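Local coordinates for inositol monophosphatase family protein (Staphylococcus aureus, PDB 5I3S), which probably hydrolyses phosphate monoesters such as inositol monophosphates, as a member of the FIG superfamily of metal-dependent phosphatases, at residues Val81-Asp86 against Pro206-Gly211; Asn97-Ile102 against Gly113-Val118; Tyr124-Gly129 against Leu213-Glu218; Glu197-Pro202 against Ile239-Arg244. One frame throughout, in Å; residues are numbered along the deposited sequence.

Interaction 1. Residues Val81-Asp86 against Pro206-Gly211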
loop_
_atom_site.group_PDB
_atom_site.type_symbol
_atom_site.label_atom_id
_atom_site.label_comp_id
_atom_site.label_asym_id
_atom_site.label_seq_id
_atom_site.Cartn_x
_atom_site.Cartn_y
_atom_site.Cartn_z
ATOM N N VAL A 81 -24.911 -0.757 -7.663
ATOM C CA VAL A 81 -24.252 0.278 -6.840
ATOM C C VAL A 81 -22.806 0.488 -7.300
ATOM O O VAL A 81 -21.970 -0.405 -7.150
ATOM C CB VAL A 81 -24.515 0.123 -5.302
ATOM C CG1 VAL A 81 -24.624 -1.307 -4.886
ATOM C CG2 VAL A 81 -23.532 0.877 -4.444
ATOM N N VAL A 82 -22.537 1.651 -7.897
ATOM C CA VAL A 82 -21.297 1.815 -8.633
ATOM C C VAL A 82 -20.420 2.937 -8.107
ATOM O O VAL A 82 -20.914 4.042 -7.864
ATOM C CB VAL A 82 -21.490 1.834 -10.204
ATOM C CG1 VAL A 82 -22.925 1.743 -10.650
ATOM C CG2 VAL A 82 -20.723 2.932 -10.940
ATOM N N ASP A 83 -19.120 2.638 -7.938
ATOM C CA ASP A 83 -18.091 3.690 -7.824
ATOM C C ASP A 83 -17.245 3.672 -9.110
ATOM O O ASP A 83 -16.428 2.747 -9.332
ATOM C CB ASP A 83 -17.203 3.537 -6.571
ATOM C CG ASP A 83 -16.408 4.838 -6.245
ATOM O OD1 ASP A 83 -16.364 5.743 -7.088
ATOM O OD2 ASP A 83 -15.785 4.940 -5.167
ATOM N N PRO A 84 -17.473 4.650 -9.984
ATOM C CA PRO A 84 -16.661 4.796 -11.202
ATOM C C PRO A 84 -15.162 4.794 -10.920
ATOM O O PRO A 84 -14.472 4.077 -11.609
ATOM C CB PRO A 84 -17.149 6.130 -11.809
ATOM C CG PRO A 84 -17.910 6.773 -10.700
ATOM C CD PRO A 84 -18.562 5.640 -9.980
ATOM N N ILE A 85 -14.685 5.527 -9.899
ATOM C CA ILE A 85 -13.273 5.522 -9.490
ATOM C C ILE A 85 -13.150 5.491 -7.968
ATOM O O ILE A 85 -13.329 6.507 -7.314
ATOM C CB ILE A 85 -12.508 6.740 -10.034
ATOM C CG1 ILE A 85 -12.540 6.792 -11.583
ATOM C CG2 ILE A 85 -11.052 6.748 -9.561
ATOM C CD1 ILE A 85 -12.239 8.192 -12.158
ATOM N N ASP A 86 -12.875 4.314 -7.406
ATOM C CA ASP A 86 -12.548 4.184 -6.022
ATOM C C ASP A 86 -11.028 4.244 -5.799
ATOM O O ASP A 86 -10.294 3.373 -6.284
ATOM C CB ASP A 86 -13.080 2.857 -5.435
ATOM C CG ASP A 86 -13.010 2.851 -3.888
ATOM O OD1 ASP A 86 -13.086 3.933 -3.275
ATOM O OD2 ASP A 86 -12.835 1.793 -3.285
ATOM N N PRO A 206 -21.769 3.125 0.455
ATOM C CA PRO A 206 -22.172 1.816 -0.026
ATOM C C PRO A 206 -21.459 1.379 -1.310
ATOM O O PRO A 206 -21.141 0.180 -1.474
ATOM C CB PRO A 206 -23.665 1.952 -0.291
ATOM C CG PRO A 206 -24.104 3.299 0.179
ATOM C CD PRO A 206 -22.912 4.027 0.707
ATOM N N TRP A 207 -21.223 2.345 -2.190
ATOM C CA TRP A 207 -20.529 2.105 -3.457
ATOM C C TRP A 207 -19.025 1.788 -3.300
ATOM O O TRP A 207 -18.421 1.275 -4.235
ATOM C CB TRP A 207 -20.712 3.280 -4.442
ATOM C CG TRP A 207 -20.404 4.640 -3.910
ATOM C CD1 TRP A 207 -19.183 5.198 -3.765
ATOM C CD2 TRP A 207 -21.350 5.630 -3.457
ATOM N NE1 TRP A 207 -19.297 6.478 -3.240
ATOM C CE2 TRP A 207 -20.618 6.761 -3.050
ATOM C CE3 TRP A 207 -22.742 5.659 -3.351
ATOM C CZ2 TRP A 207 -21.235 7.924 -2.553
ATOM C CZ3 TRP A 207 -23.354 6.811 -2.860
ATOM C CH2 TRP A 207 -22.601 7.924 -2.475
ATOM N N ASP A 208 -18.448 2.045 -2.134
ATOM C CA ASP A 208 -17.082 1.582 -1.873
ATOM C C ASP A 208 -16.988 0.125 -1.330
ATOM O O ASP A 208 -15.970 -0.531 -1.516
ATOM C CB ASP A 208 -16.362 2.535 -0.948
ATOM C CG ASP A 208 -16.236 3.956 -1.523
ATOM O OD1 ASP A 208 -16.543 4.883 -0.750
ATOM O OD2 ASP A 208 -15.914 4.138 -2.712
ATOM N N PHE A 209 -18.031 -0.392 -0.703
ATOM C CA PHE A 209 -17.961 -1.746 -0.220
ATOM C C PHE A 209 -18.825 -2.757 -0.899
ATOM O O PHE A 209 -18.562 -3.951 -0.746
ATOM C CB PHE A 209 -18.169 -1.823 1.289
ATOM C CG PHE A 209 -19.458 -1.243 1.768
ATOM C CD1 PHE A 209 -20.641 -1.938 1.629
ATOM C CD2 PHE A 209 -19.467 0.003 2.397
ATOM C CE1 PHE A 209 -21.813 -1.422 2.125
ATOM C CE2 PHE A 209 -20.639 0.544 2.876
ATOM C CZ PHE A 209 -21.812 -0.189 2.754
ATOM N N ALA A 210 -19.825 -2.322 -1.654
ATOM C CA ALA A 210 -20.802 -3.267 -2.217
ATOM C C ALA A 210 -20.194 -4.373 -3.055
ATOM O O ALA A 210 -20.487 -5.529 -2.828
ATOM C CB ALA A 210 -21.863 -2.532 -3.006
ATOM N N GLY A 211 -19.354 -4.024 -4.026
ATOM C CA GLY A 211 -18.698 -5.051 -4.877
ATOM C C GLY A 211 -17.763 -5.898 -4.088
ATOM O O GLY A 211 -17.854 -7.126 -4.121
HETATM O O HOH W 1 -19.543 -0.962 -5.456
#

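Interaction 2. Residues Asn97-Ile102 against Gly113-Val118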
loop_
_atom_site.group_PDB
_atom_site.type_symbol
_atom_site.label_atom_id
_atom_site.label_comp_id
_atom_site.label_asym_id
_atom_site.label_seq_id
_atom_site.Cartn_x
_atom_site.Cartn_y
_atom_site.Cartn_z
ATOM N N ASN A 97 -3.635 2.011 -8.955
ATOM C CA ASN A 97 -4.136 1.629 -7.640
ATOM C C ASN A 97 -5.496 2.174 -7.310
ATOM O O ASN A 97 -5.761 2.557 -6.161
ATOM C CB ASN A 97 -3.080 1.960 -6.546
ATOM C CG ASN A 97 -1.756 1.297 -6.852
ATOM O OD1 ASN A 97 -1.719 0.153 -7.326
ATOM N ND2 ASN A 97 -0.694 2.000 -6.640
ATOM N N PHE A 98 -6.369 2.155 -8.330
ATOM C CA PHE A 98 -7.742 2.586 -8.194
ATOM C C PHE A 98 -8.624 1.610 -8.930
ATOM O O PHE A 98 -8.205 1.021 -9.912
ATOM C CB PHE A 98 -7.963 3.976 -8.796
ATOM C CG PHE A 98 -7.612 4.073 -10.266
ATOM C CD1 PHE A 98 -8.548 3.741 -11.258
ATOM C CD2 PHE A 98 -6.371 4.494 -10.647
ATOM C CE1 PHE A 98 -8.237 3.834 -12.608
ATOM C CE2 PHE A 98 -6.042 4.600 -11.998
ATOM C CZ PHE A 98 -6.970 4.266 -12.978
ATOM N N ALA A 99 -9.854 1.454 -8.468
ATOM C CA ALA A 99 -10.745 0.453 -9.069
ATOM C C ALA A 99 -12.098 1.039 -9.484
ATOM O O ALA A 99 -12.544 1.987 -8.891
ATOM C CB ALA A 99 -10.953 -0.706 -8.103
ATOM N N ILE A 100 -12.720 0.469 -10.501
ATOM C CA ILE A 100 -14.158 0.613 -10.638
ATOM C C ILE A 100 -14.770 -0.549 -9.831
ATOM O O ILE A 100 -14.222 -1.672 -9.847
ATOM C CB ILE A 100 -14.652 0.505 -12.086
ATOM C CG1 ILE A 100 -13.837 1.369 -13.048
ATOM C CG2 ILE A 100 -16.143 0.862 -12.156
ATOM C CD1 ILE A 100 -13.960 0.940 -14.502
ATOM N N SER A 101 -15.848 -0.248 -9.098
ATOM C CA SER A 101 -16.545 -1.200 -8.241
ATOM C C SER A 101 -18.044 -1.229 -8.531
ATOM O O SER A 101 -18.690 -0.211 -8.524
ATOM C CB SER A 101 -16.371 -0.800 -6.769
ATOM O OG SER A 101 -16.944 -1.758 -5.864
ATOM N N ILE A 102 -18.608 -2.415 -8.700
ATOM C CA ILE A 102 -20.026 -2.570 -9.048
ATOM C C ILE A 102 -20.550 -3.667 -8.186
ATOM O O ILE A 102 -20.016 -4.763 -8.205
ATOM C CB ILE A 102 -20.233 -2.956 -10.543
ATOM C CG1 ILE A 102 -20.052 -1.719 -11.429
ATOM C CG2 ILE A 102 -21.594 -3.570 -10.798
ATOM C CD1 ILE A 102 -20.064 -1.988 -12.917
ATOM N N GLY A 113 -20.766 -9.170 -7.293
ATOM C CA GLY A 113 -19.827 -8.073 -7.083
ATOM C C GLY A 113 -18.570 -8.090 -7.985
ATOM O O GLY A 113 -18.046 -9.188 -8.374
ATOM N N PHE A 114 -18.084 -6.877 -8.286
ATOM C CA PHE A 114 -16.981 -6.641 -9.213
ATOM C C PHE A 114 -16.077 -5.524 -8.720
ATOM O O PHE A 114 -16.586 -4.453 -8.463
ATOM C CB PHE A 114 -17.498 -6.255 -10.619
ATOM C CG PHE A 114 -18.493 -7.235 -11.213
ATOM C CD1 PHE A 114 -18.075 -8.269 -12.028
ATOM C CD2 PHE A 114 -19.867 -7.102 -10.962
ATOM C CE1 PHE A 114 -18.994 -9.165 -12.581
ATOM C CE2 PHE A 114 -20.795 -7.991 -11.505
ATOM C CZ PHE A 114 -20.356 -9.020 -12.322
ATOM N N VAL A 115 -14.764 -5.773 -8.580
ATOM C CA VAL A 115 -13.786 -4.685 -8.412
ATOM C C VAL A 115 -12.648 -4.836 -9.438
ATOM O O VAL A 115 -11.946 -5.846 -9.470
ATOM C CB VAL A 115 -13.342 -4.369 -6.935
ATOM C CG1 VAL A 115 -14.178 -5.050 -5.876
ATOM C CG2 VAL A 115 -11.922 -4.615 -6.646
ATOM N N TYR A 116 -12.552 -3.849 -10.330
ATOM C CA TYR A 116 -11.689 -3.931 -11.507
ATOM C C TYR A 116 -10.518 -3.044 -11.310
ATOM O O TYR A 116 -10.692 -1.830 -11.255
ATOM C CB TYR A 116 -12.430 -3.530 -12.790
ATOM C CG TYR A 116 -11.632 -3.696 -14.085
ATOM C CD1 TYR A 116 -10.708 -4.742 -14.248
ATOM C CD2 TYR A 116 -11.834 -2.848 -15.175
ATOM C CE1 TYR A 116 -9.992 -4.907 -15.443
ATOM C CE2 TYR A 116 -11.120 -3.017 -16.351
ATOM C CZ TYR A 116 -10.195 -4.051 -16.471
ATOM O OH TYR A 116 -9.471 -4.215 -17.613
ATOM N N ASP A 117 -9.337 -3.638 -11.148
ATOM C CA ASP A 117 -8.103 -2.872 -10.955
ATOM C C ASP A 117 -7.693 -2.486 -12.378
ATOM O O ASP A 117 -7.095 -3.264 -13.098
ATOM C CB ASP A 117 -7.013 -3.692 -10.210
ATOM C CG ASP A 117 -5.718 -2.920 -9.984
ATOM O OD1 ASP A 117 -5.420 -1.954 -10.756
ATOM O OD2 ASP A 117 -4.972 -3.284 -9.046
ATOM N N VAL A 118 -8.094 -1.301 -12.769
ATOM C CA VAL A 118 -8.026 -0.880 -14.147
ATOM C C VAL A 118 -6.582 -0.927 -14.690
ATOM O O VAL A 118 -6.378 -1.441 -15.782
ATOM C CB VAL A 118 -8.583 0.551 -14.326
ATOM C CG1 VAL A 118 -8.340 1.049 -15.738
ATOM C CG2 VAL A 118 -10.073 0.582 -13.986
HETATM O O HOH W 2 -3.120 -0.492 -10.387
HETATM O O HOH W 3 -3.325 -2.316 -7.497
HETATM O O HOH W 4 -5.739 0.755 -11.360
#

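Interaction 3. Residues Tyr124-Gly129 against Leu213-Glu218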
loop_
_atom_site.group_PDB
_atom_site.type_symbol
_atom_site.label_atom_id
_atom_site.label_comp_id
_atom_site.label_asym_id
_atom_site.label_seq_id
_atom_site.Cartn_x
_atom_site.Cartn_y
_atom_site.Cartn_z
ATOM N N TYR A 124 -11.547 -8.545 -10.116
ATOM C CA TYR A 124 -12.023 -9.461 -9.082
ATOM C C TYR A 124 -13.544 -9.537 -9.203
ATOM O O TYR A 124 -14.210 -8.533 -9.408
ATOM C CB TYR A 124 -11.561 -9.028 -7.685
ATOM C CG TYR A 124 -10.017 -8.798 -7.591
ATOM C CD1 TYR A 124 -9.161 -9.822 -7.193
ATOM C CD2 TYR A 124 -9.464 -7.553 -7.875
ATOM C CE1 TYR A 124 -7.777 -9.632 -7.126
ATOM C CE2 TYR A 124 -8.103 -7.336 -7.797
ATOM C CZ TYR A 124 -7.260 -8.361 -7.425
ATOM O OH TYR A 124 -5.921 -8.144 -7.370
ATOM N N HIS A 125 -14.092 -10.727 -9.047
ATOM C CA HIS A 125 -15.498 -10.955 -9.299
ATOM C C HIS A 125 -16.019 -12.257 -8.664
ATOM O O HIS A 125 -15.254 -13.185 -8.339
ATOM C CB HIS A 125 -15.811 -10.874 -10.819
ATOM C CG HIS A 125 -15.123 -11.921 -11.626
ATOM N ND1 HIS A 125 -15.800 -12.941 -12.262
ATOM C CD2 HIS A 125 -13.808 -12.115 -11.892
ATOM C CE1 HIS A 125 -14.922 -13.727 -12.873
ATOM N NE2 HIS A 125 -13.713 -13.239 -12.672
ATOM N N ALA A 126 -17.337 -12.276 -8.469
ATOM C CA ALA A 126 -18.030 -13.290 -7.655
ATOM C C ALA A 126 -19.521 -13.156 -7.899
ATOM O O ALA A 126 -20.049 -12.038 -7.937
ATOM C CB ALA A 126 -17.735 -13.072 -6.191
ATOM N N LYS A 127 -20.191 -14.260 -8.151
ATOM C CA LYS A 127 -21.651 -14.258 -8.165
ATOM C C LYS A 127 -21.982 -14.907 -6.872
ATOM O O LYS A 127 -21.322 -15.876 -6.528
ATOM C CB LYS A 127 -22.206 -15.028 -9.370
ATOM C CG LYS A 127 -23.708 -15.285 -9.323
ATOM C CD LYS A 127 -24.254 -15.834 -10.639
ATOM C CE LYS A 127 -25.597 -16.579 -10.490
ATOM N NZ LYS A 127 -26.483 -16.167 -9.356
ATOM N N VAL A 128 -22.936 -14.363 -6.114
ATOM C CA VAL A 128 -23.296 -14.973 -4.805
ATOM C C VAL A 128 -23.548 -16.489 -5.001
ATOM O O VAL A 128 -24.250 -16.880 -5.932
ATOM C CB VAL A 128 -24.491 -14.261 -4.085
ATOM C CG1 VAL A 128 -25.782 -14.515 -4.826
ATOM C CG2 VAL A 128 -24.652 -14.760 -2.652
ATOM N N GLY A 129 -22.950 -17.329 -4.157
ATOM C CA GLY A 129 -23.086 -18.802 -4.269
ATOM C C GLY A 129 -22.097 -19.562 -5.165
ATOM O O GLY A 129 -21.955 -20.772 -5.029
ATOM N N LEU A 213 -17.627 -6.668 -1.015
ATOM C CA LEU A 213 -18.286 -7.485 -0.002
ATOM C C LEU A 213 -18.740 -8.856 -0.528
ATOM O O LEU A 213 -18.638 -9.849 0.180
ATOM C CB LEU A 213 -19.476 -6.748 0.573
ATOM C CG LEU A 213 -19.523 -6.703 2.072
ATOM C CD1 LEU A 213 -18.262 -6.133 2.741
ATOM C CD2 LEU A 213 -20.750 -5.866 2.416
ATOM N N VAL A 214 -19.192 -8.898 -1.775
ATOM C CA VAL A 214 -19.686 -10.158 -2.375
ATOM C C VAL A 214 -18.526 -11.124 -2.544
ATOM O O VAL A 214 -18.646 -12.330 -2.238
ATOM C CB VAL A 214 -20.413 -9.896 -3.731
ATOM C CG1 VAL A 214 -20.927 -11.187 -4.376
ATOM C CG2 VAL A 214 -21.567 -8.908 -3.538
ATOM N N ILE A 215 -17.386 -10.579 -2.971
ATOM C CA ILE A 215 -16.136 -11.342 -3.159
ATOM C C ILE A 215 -15.626 -11.879 -1.803
ATOM O O ILE A 215 -15.326 -13.074 -1.628
ATOM C CB ILE A 215 -15.078 -10.459 -3.917
ATOM C CG1 ILE A 215 -15.565 -10.155 -5.353
ATOM C CG2 ILE A 215 -13.727 -11.143 -3.979
ATOM C CD1 ILE A 215 -15.032 -8.898 -5.994
ATOM N N LEU A 216 -15.568 -10.996 -0.827
ATOM C CA LEU A 216 -15.192 -11.362 0.529
ATOM C C LEU A 216 -16.023 -12.506 1.042
ATOM O O LEU A 216 -15.502 -13.452 1.574
ATOM C CB LEU A 216 -15.411 -10.133 1.465
ATOM C CG LEU A 216 -14.707 -9.957 2.807
ATOM C CD1 LEU A 216 -15.648 -9.661 3.957
ATOM C CD2 LEU A 216 -13.725 -11.063 3.148
ATOM N N TYR A 217 -17.331 -12.415 0.897
ATOM C CA TYR A 217 -18.207 -13.414 1.478
ATOM C C TYR A 217 -18.041 -14.814 0.769
ATOM O O TYR A 217 -18.045 -15.853 1.453
ATOM C CB TYR A 217 -19.657 -12.909 1.542
ATOM C CG TYR A 217 -20.000 -11.905 2.685
ATOM C CD1 TYR A 217 -19.354 -11.909 3.955
ATOM C CD2 TYR A 217 -21.050 -11.021 2.517
ATOM N N GLU A 218 -17.788 -14.837 -0.544
ATOM C CA GLU A 218 -17.468 -16.100 -1.231
ATOM C C GLU A 218 -16.228 -16.824 -0.743
ATOM O O GLU A 218 -16.219 -18.049 -0.800
ATOM C CB GLU A 218 -17.407 -15.939 -2.727
ATOM C CG GLU A 218 -18.755 -15.611 -3.305
ATOM C CD GLU A 218 -19.808 -16.712 -3.049
ATOM O OE1 GLU A 218 -19.575 -17.890 -3.442
ATOM O OE2 GLU A 218 -20.876 -16.381 -2.488
#

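Interaction 4. Residues Glu197-Pro202 against Ile239-Arg244. With PO4 (phosphate ion), chain E.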
loop_
_atom_site.group_PDB
_atom_site.type_symbol
_atom_site.label_atom_id
_atom_site.label_comp_id
_atom_site.label_asym_id
_atom_site.label_seq_id
_atom_site.Cartn_x
_atom_site.Cartn_y
_atom_site.Cartn_z
ATOM N N GLU A 197 -5.124 -9.548 6.583
ATOM C CA GLU A 197 -5.988 -10.356 7.410
ATOM C C GLU A 197 -7.151 -9.554 7.863
ATOM O O GLU A 197 -8.213 -10.123 8.078
ATOM C CB GLU A 197 -5.266 -10.970 8.629
ATOM C CG GLU A 197 -4.399 -12.200 8.325
ATOM C CD GLU A 197 -3.013 -11.913 7.773
ATOM O OE1 GLU A 197 -2.552 -10.753 7.689
ATOM O OE2 GLU A 197 -2.328 -12.892 7.451
ATOM N N ALA A 198 -6.993 -8.242 7.991
ATOM C CA ALA A 198 -8.147 -7.383 8.193
ATOM C C ALA A 198 -7.923 -5.954 7.704
ATOM O O ALA A 198 -6.793 -5.512 7.526
ATOM C CB ALA A 198 -8.523 -7.358 9.657
ATOM N N TYR A 199 -9.041 -5.249 7.540
ATOM C CA TYR A 199 -9.107 -3.885 7.106
ATOM C C TYR A 199 -10.240 -3.183 7.906
ATOM O O TYR A 199 -11.298 -3.767 8.175
ATOM C CB TYR A 199 -9.412 -3.833 5.605
ATOM C CG TYR A 199 -9.751 -2.454 5.112
ATOM C CD1 TYR A 199 -8.808 -1.421 5.190
ATOM C CD2 TYR A 199 -10.999 -2.165 4.564
ATOM C CE1 TYR A 199 -9.092 -0.139 4.749
ATOM C CE2 TYR A 199 -11.320 -0.877 4.128
ATOM C CZ TYR A 199 -10.343 0.135 4.198
ATOM O OH TYR A 199 -10.638 1.444 3.823
ATOM N N MET A 200 -10.041 -1.901 8.216
ATOM C CA MET A 200 -11.034 -1.160 8.931
ATOM C C MET A 200 -10.948 0.334 8.571
ATOM O O MET A 200 -9.869 0.878 8.159
ATOM C CB MET A 200 -10.894 -1.420 10.460
ATOM C CG MET A 200 -9.552 -0.970 11.037
ATOM S SD MET A 200 -8.902 -1.942 12.410
ATOM C CE MET A 200 -8.385 -3.404 11.548
ATOM N N THR A 201 -12.101 0.986 8.704
ATOM C CA THR A 201 -12.212 2.427 8.546
ATOM C C THR A 201 -13.498 2.842 9.238
ATOM O O THR A 201 -14.451 2.069 9.246
ATOM C CB THR A 201 -12.246 2.898 7.064
ATOM O OG1 THR A 201 -12.586 4.300 6.981
ATOM C CG2 THR A 201 -13.281 2.115 6.216
ATOM N N PRO A 202 -13.537 4.068 9.786
ATOM C CA PRO A 202 -14.771 4.577 10.412
ATOM C C PRO A 202 -15.852 4.979 9.446
ATOM O O PRO A 202 -16.964 5.189 9.893
ATOM C CB PRO A 202 -14.306 5.838 11.141
ATOM C CG PRO A 202 -12.980 6.205 10.457
ATOM C CD PRO A 202 -12.362 4.920 10.072
ATOM N N ILE A 239 -16.661 0.147 9.106
ATOM C CA ILE A 239 -16.285 -1.082 8.373
ATOM C C ILE A 239 -15.199 -1.807 9.151
ATOM O O ILE A 239 -14.190 -1.207 9.507
ATOM C CB ILE A 239 -15.662 -0.755 6.975
ATOM C CG1 ILE A 239 -16.618 0.012 6.100
ATOM C CG2 ILE A 239 -15.230 -2.044 6.227
ATOM C CD1 ILE A 239 -17.777 -0.810 5.539
ATOM N N LEU A 240 -15.442 -3.079 9.431
ATOM C CA LEU A 240 -14.406 -4.043 9.863
ATOM C C LEU A 240 -14.608 -5.335 9.064
ATOM O O LEU A 240 -15.688 -5.903 9.077
ATOM C CB LEU A 240 -14.534 -4.321 11.347
ATOM C CG LEU A 240 -13.662 -5.431 11.925
ATOM C CD1 LEU A 240 -12.232 -4.936 11.895
ATOM C CD2 LEU A 240 -14.055 -5.911 13.338
ATOM N N VAL A 241 -13.580 -5.765 8.347
ATOM C CA VAL A 241 -13.602 -6.981 7.541
ATOM C C VAL A 241 -12.340 -7.766 7.799
ATOM O O VAL A 241 -11.270 -7.202 8.135
ATOM C CB VAL A 241 -13.757 -6.737 6.035
ATOM C CG1 VAL A 241 -15.039 -5.973 5.744
ATOM C CG2 VAL A 241 -12.583 -6.019 5.427
ATOM N N GLY A 242 -12.470 -9.075 7.683
ATOM C CA GLY A 242 -11.370 -9.937 8.012
ATOM C C GLY A 242 -11.710 -11.412 7.836
ATOM O O GLY A 242 -12.840 -11.768 7.524
ATOM N N ASN A 243 -10.725 -12.246 8.077
ATOM C CA ASN A 243 -10.987 -13.662 8.293
ATOM C C ASN A 243 -11.801 -13.798 9.585
ATOM O O ASN A 243 -11.747 -12.935 10.461
ATOM C CB ASN A 243 -9.693 -14.503 8.254
ATOM C CG ASN A 243 -8.752 -14.310 9.453
ATOM O OD1 ASN A 243 -9.058 -14.676 10.598
ATOM N ND2 ASN A 243 -7.544 -13.858 9.174
ATOM N N ARG A 244 -12.644 -14.814 9.630
ATOM C CA ARG A 244 -13.554 -15.089 10.752
ATOM C C ARG A 244 -12.918 -14.930 12.069
ATOM O O ARG A 244 -13.354 -14.113 12.879
ATOM C CB ARG A 244 -14.158 -16.479 10.629
ATOM C CG ARG A 244 -15.326 -16.435 9.675
ATOM C CD ARG A 244 -15.833 -17.774 9.157
ATOM N NE ARG A 244 -16.882 -17.438 8.197
ATOM C CZ ARG A 244 -18.123 -17.028 8.500
ATOM N NH1 ARG A 244 -18.551 -16.974 9.758
ATOM N NH2 ARG A 244 -18.966 -16.688 7.521
HETATM P P PO4 E . -7.837 3.826 3.216
HETATM O O1 PO4 E . -8.210 3.351 1.827
HETATM O O2 PO4 E . -7.706 5.304 3.238
HETATM O O3 PO4 E . -6.518 3.147 3.552
HETATM O O4 PO4 E . -8.887 3.338 4.184
#

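Interaction 1. Residues Val81-Asp86 against Pro206-Gly211
The indole of Trp207 presents its CD1 corner to Asp83, whose OD2 sits at the ring edge near its plane, 3.7 Å from CD1, with the carboxylate turned 79° against the indole; chi1 of 51°, with CG between the backbone N and carbonyl carbon, turns the ring this way. One face of the Phe209 ring carries Pro206 CA, 3.4 Å above the plane and offset toward the rim. The carboxylate planes of Asp86 and Asp208 are turned only 20° against each other, and Asp86 OD1 and Asp208 OD2, 2.9 Å apart, are two acceptors with no hydrogen bond between them, like charges that a cation would be expected to unite. The same Asp208 OD2 is 2.6 Å from Asp83 OD2. Asp83 and Asp86 belong to the Asp-Pro-Ile-Asp-Gly-Thr signature of inositol monophosphatases, and Trp207-Asp208 to their second, Trp-Asp motif; the cluster is consistent with the metal site that these motifs build in relatives. Asp86 OD2 is held by Ala185 N.

Apolar packing comes from Val81 against Trp207 and Ala210. Branched at CB as suits a strand, Val81 splits its methyls: CG2 packs 3.4 Å from Trp207 CA, CG1 3.6 Å from Ala210 CB. Trp207 CB rests 3.5 Å from Val82 O. A water donates to Val81 O and to Trp207 O (2.8 Å), bridging the backbones.

Strand 78-83 runs between strands 61-64 and 99-106, and backbone hydrogen bonds join Val82 to Leu63 and Asp83 to Ser101. Helix 206-218 starts across it, while helix 37-56 packs on Pro84 and Ile85.

Interaction 2. Residues Asn97-Ile102 against Gly113-Val118
Phe98 holds CG between its backbone N and carbonyl carbon (chi1 59°), and this swings CE1 to within 3.7 Å of Val118 CB. Ile100 instead sets CG1 anti to its carbonyl carbon (chi1 -48°), and the extended chain carries CD1 to Val118 CG2 at 3.9 Å; Val118 thus fills the corner between a ring and a branched chain. At the other end Ile102 CG2 lies 3.9 Å from Phe114 CD2.

Backbone bonds pair Ile100 with Tyr116 and Ile102 with Phe114, the straightest of the four running from Tyr116 N to Ile100 O (2.8 Å, 173°). This is the antiparallel hairpin of strands 99-106 and 109-117, at the centre of the large, mostly antiparallel sheet of the sugar phosphatase fold. Helices flank it on both sides: Ile100 and Phe114 pack on helix 2-24, whereas the smaller Ala99 and Val115 of the other face meet helix 184-193. Tyr116 leads its ring away from the hairpin, and its hydroxyl bonds to Asp121.

Past the Ile100-Tyr116 pair, waters bridge the segments. One accepts from Asn97 N (2.9 Å) and lies 2.8 Å from Asp117 OD1; another sits between that same carboxylate oxygen and Phe98 O (2.9 Å), probably donating to one or both.

Interaction 3. Residues Tyr124-Gly129 against Leu213-Glu218
Ile215 and Ala126 form the tight end of a helix-on-sheet contact, in which helix 206-218 packs against one face of the large mixed sheet of this sugar phosphatase fold; the axis of helix segment 213-218 crosses strand segment 124-127 at 71°. Ala126 CB drops onto the helix 3.7 Å from Ile215 CG1 and 4.1 Å from Val214 CG1; a bare methyl suits the strand here because the backbones come close. In Ile215, CG1 anti to the carbonyl carbon and an extended second torsion carry CD1 toward Tyr124 O (3.5 Å) and Tyr124 CB (3.9 Å). Ala192 of helix 184-193 and Ala132 of strand 132-134 also touch Ile215.

Toward the chain turn after Lys127 the contact becomes looser and polar. Val128 and Gly129 are exposed, and Val128 CG2 comes no nearer than 4.1 Å to Glu218 OE2. Glu218 spans the change of character: its CG still rests on Ala126 CB (4.0 Å), then the chain bends and delivers a carboxylate to the loop. OE1 accepts a hydrogen bond from Gly131 N. Gly129, whose backbone angles would jam a CB against the preceding carbonyl, donates through its N to Glu218 OE2, 2.8 Å away, meeting that oxygen from 48° above the carboxylate plane.

Interaction 4. Residues Glu197-Pro202 against Ile239-Arg244
Tyr199 starts beside Val241, its CB 3.9 Å from Val241 CG2. CG is anti to the backbone N (chi1 169°), which carries the ring off the sheet, where Ala184, Glu187 and Val191 of helix 184-193 touch the side chain. CE1 and CZ both approach O4 of a phosphate ion, and at the tip OH donates to that O4 over 2.6 Å, with the oxygen at the ring edge and in its plane. A long aromatic side chain with a terminal hydroxyl can thus pack against a helix and still grip a polar group. The ion probably comes from the crystallisation liquor.

Strands 198-201 and 237-242 run antiparallel here, within the five-stranded second sheet of the sugar phosphatase fold. Tyr199 and Val241 exchange two backbone bonds, Thr201 and Ile239 another two. Alongside them Thr201 CG2 packs on Ile239 CB (3.8 Å), both residues branched at CB. On the opposite face Met200 CB lies 4.0 Å from Leu240 CD1.

Gly242 sits where a side chain would crowd Glu197 O and Ala198 CB. Asn243 N donates a rather long hydrogen bond to Glu197 O (3.3 Å), and its side chain caps the next helix through OD1 to Leu246 N, with ND2 held by Ser145. Glu197 lays CG beside Asn243 ND2 (3.7 Å) while its carboxylate turns outward: OE1 accepts from Ile151 N, and OE2 is hydrogen-bonded to ND1 of His93 of the second subunit.

Helix 206-218 is the common thread. Its first turns meet the large sheet in interaction 1 and its last turns in interaction 3, while Phe209 and Leu216 touch Ile239 and Val241 of interaction 4, so the helix lies between the two sheets. Interactions 1, 2 and 4 are buried; interaction 3 runs out to solvent at its loop end. Interactions 2 and 4 are antiparallel strand pairs held by backbone bonds, one in each sheet and with no touch between them. Interaction 1 instead gathers carboxylates beside apolar packing, and interaction 3 adds one side-chain-to-backbone bond to a mainly apolar interface. Strand neighbours join interaction 2 to 1 and to 3.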